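Local structure of LS-24 (Lathyrus sativus, 3LP9) at residues 165-168 and 169-173. The protein probably binds one hemin as a monomer or, mutually exclusively, spermine as a dimer, and may act in the response to oxidative stress and in polyamine biosynthesis. Numbering follows the deposited sequence.
Sequences FRNT and IFESG
E171 reaches back to N167 and braces the type II beta turn that runs from F165 to T168. E171 OE1 accepts from N167 N at 2.8 Å, a distinctly bent bond (135° at the hydrogen) in which the donor stands well above the carboxylate plane. The carboxylate gets there on an extended chain, E171 CG lying opposite the backbone N (chi1 167°), which carries it along the turn to the N167 amide. Its main chain is tied too: E171 N donates to T168 O at 3.3 Å. A weak bond from F170 N to T168 OG1, 3.4 Å long, adds to this, while E171 CB rests 3.3 Å from F165 O.

Beyond these polar links lies the aromatic packing. F170 sets its CB, not its ring, over the centre of one F165 face, 3.6 Å from the centroid, a CH-pi contact nearly along the ring normal. The two rings are slid apart, with planes at 30° and little overlap. F188, on strand 185-190, meets F165 edge-to-face and also touches F170. Replacing F165 with an alanine is likely to leave F170 CB without its aromatic floor and to take away F188's edge-to-face partner, opening a gap in this buried corner.

Residues 165-173 lie in the connection between the third and fourth blades of the four-bladed hemopexin propeller, shortly before the calcium ligand D175. The chemistry is two-sided: the carboxylate and backbone amides fix the turn on its more exposed side, while the phenylalanines seat it against the fourth blade.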
ATOM      1  N   PHE A 165       0.595 -20.270 -27.539  1.00 17.97           N
ATOM      2  CA  PHE A 165      -0.468 -20.177 -26.514  1.00 17.76           C
ATOM      3  C   PHE A 165      -1.878 -20.199 -27.099  1.00 18.05           C
ATOM      4  O   PHE A 165      -2.832 -20.326 -26.353  1.00 18.11           O
ATOM      5  CB  PHE A 165      -0.286 -18.942 -25.634  1.00 17.33           C
ATOM      6  CG  PHE A 165       0.794 -19.096 -24.560  1.00 16.74           C
ATOM      7  CD1 PHE A 165       1.219 -20.355 -24.153  1.00 16.86           C
ATOM      8  CD2 PHE A 165       1.336 -17.965 -23.931  1.00 15.52           C
ATOM      9  CE1 PHE A 165       2.215 -20.473 -23.142  1.00 17.40           C
ATOM     10  CE2 PHE A 165       2.285 -18.073 -22.933  1.00 15.30           C
ATOM     11  CZ  PHE A 165       2.726 -19.321 -22.529  1.00 14.77           C
ATOM     12  N   ARG A 166      -2.011 -20.071 -28.423  1.00 18.26           N
ATOM     13  CA  ARG A 166      -3.319 -20.103 -29.093  1.00 17.86           C
ATOM     14  C   ARG A 166      -4.099 -21.384 -28.786  1.00 17.34           C
ATOM     15  O   ARG A 166      -3.528 -22.455 -28.794  1.00 17.44           O
ATOM     16  CB  ARG A 166      -3.099 -20.069 -30.562  1.00 18.01           C
ATOM     17  CG  ARG A 166      -3.408 -18.771 -31.112  1.00 19.52           C
ATOM     18  CD  ARG A 166      -2.465 -18.558 -32.265  1.00 20.93           C
ATOM     19  NE  ARG A 166      -1.824 -17.238 -32.207  1.00 18.93           N
ATOM     20  CZ  ARG A 166      -1.101 -16.729 -33.207  1.00 20.54           C
ATOM     21  NH1 ARG A 166      -0.923 -17.436 -34.328  1.00 18.37           N
ATOM     22  NH2 ARG A 166      -0.550 -15.523 -33.093  1.00 19.66           N
ATOM     23  N   ASN A 167      -5.390 -21.280 -28.488  1.00 17.11           N
ATOM     24  CA  ASN A 167      -6.210 -22.466 -28.187  1.00 17.24           C
ATOM     25  C   ASN A 167      -5.746 -23.241 -26.967  1.00 16.54           C
ATOM     26  O   ASN A 167      -5.896 -24.451 -26.915  1.00 16.21           O
ATOM     27  CB  ASN A 167      -6.311 -23.397 -29.423  1.00 17.28           C
ATOM     28  CG  ASN A 167      -6.884 -22.681 -30.641  1.00 19.10           C
ATOM     29  OD1 ASN A 167      -7.968 -22.052 -30.583  1.00 19.22           O
ATOM     30  ND2 ASN A 167      -6.133 -22.719 -31.755  1.00 21.12           N
ATOM     31  N   THR A 168      -5.139 -22.524 -26.026  1.00 16.28           N
ATOM     32  CA  THR A 168      -4.658 -23.043 -24.752  1.00 16.09           C
ATOM     33  C   THR A 168      -5.204 -22.068 -23.712  1.00 16.12           C
ATOM     34  O   THR A 168      -5.702 -21.004 -24.048  1.00 16.44           O
ATOM     35  CB  THR A 168      -3.092 -23.131 -24.667  1.00 16.39           C
ATOM     36  OG1 THR A 168      -2.496 -21.826 -24.535  1.00 15.75           O
ATOM     37  CG2 THR A 168      -2.503 -23.806 -25.894  1.00 15.82           C
ATOM     38  N   ILE A 169      -5.150 -22.466 -22.448  1.00 16.35           N
ATOM     39  CA  ILE A 169      -5.578 -21.683 -21.310  1.00 15.48           C
ATOM     40  C   ILE A 169      -4.764 -20.419 -21.115  1.00 15.25           C
ATOM     41  O   ILE A 169      -5.199 -19.442 -20.531  1.00 16.25           O
ATOM     42  CB  ILE A 169      -5.533 -22.595 -20.080  1.00 15.93           C
ATOM     43  CG1 ILE A 169      -4.099 -23.062 -19.800  1.00 14.05           C
ATOM     44  CG2 ILE A 169      -6.505 -23.811 -20.305  1.00 16.92           C
ATOM     45  CD1 ILE A 169      -3.936 -23.588 -18.480  1.00 15.30           C
ATOM     46  N   PHE A 170      -3.558 -20.427 -21.630  1.00 16.54           N
ATOM     47  CA  PHE A 170      -2.639 -19.266 -21.509  1.00 15.91           C
ATOM     48  C   PHE A 170      -2.985 -18.111 -22.458  1.00 15.99           C
ATOM     49  O   PHE A 170      -2.602 -16.966 -22.220  1.00 15.97           O
ATOM     50  CB  PHE A 170      -1.176 -19.724 -21.602  1.00 15.47           C
ATOM     51  CG  PHE A 170      -0.741 -20.570 -20.451  1.00 14.48           C
ATOM     52  CD1 PHE A 170      -0.517 -19.996 -19.196  1.00 13.74           C
ATOM     53  CD2 PHE A 170      -0.622 -21.961 -20.595  1.00 13.77           C
ATOM     54  CE1 PHE A 170      -0.172 -20.793 -18.129  1.00 12.63           C
ATOM     55  CE2 PHE A 170      -0.239 -22.769 -19.506  1.00 13.43           C
ATOM     56  CZ  PHE A 170      -0.009 -22.194 -18.304  1.00 12.24           C
ATOM     57  N   GLU A 171      -3.737 -18.418 -23.528  1.00 16.58           N
ATOM     58  CA  GLU A 171      -4.218 -17.416 -24.522  1.00 16.34           C
ATOM     59  C   GLU A 171      -4.919 -16.202 -23.872  1.00 16.86           C
ATOM     60  O   GLU A 171      -4.812 -15.071 -24.368  1.00 16.42           O
ATOM     61  CB  GLU A 171      -5.108 -18.132 -25.510  1.00 16.20           C
ATOM     62  CG  GLU A 171      -5.926 -17.305 -26.408  1.00 16.67           C
ATOM     63  CD  GLU A 171      -6.680 -18.162 -27.436  1.00 18.30           C
ATOM     64  OE1 GLU A 171      -6.919 -19.379 -27.199  1.00 16.97           O
ATOM     65  OE2 GLU A 171      -7.074 -17.583 -28.481  1.00 19.11           O
ATOM     66  N   SER A 172      -5.602 -16.465 -22.740  1.00 16.76           N
ATOM     67  CA  SER A 172      -6.283 -15.469 -21.960  1.00 16.13           C
ATOM     68  C   SER A 172      -5.594 -15.007 -20.671  1.00 16.42           C
ATOM     69  O   SER A 172      -6.243 -14.341 -19.844  1.00 16.25           O
ATOM     70  CB  SER A 172      -7.647 -16.005 -21.584  1.00 16.53           C
ATOM     71  OG  SER A 172      -7.534 -17.156 -20.772  1.00 16.44           O
ATOM     72  N   GLY A 173      -4.316 -15.331 -20.486  1.00 15.66           N
ATOM     73  CA  GLY A 173      -3.623 -14.885 -19.293  1.00 16.05           C
ATOM     74  C   GLY A 173      -2.901 -15.923 -18.443  1.00 15.87           C
ATOM     75  O   GLY A 173      -3.042 -17.113 -18.651  1.00 15.91           O
TER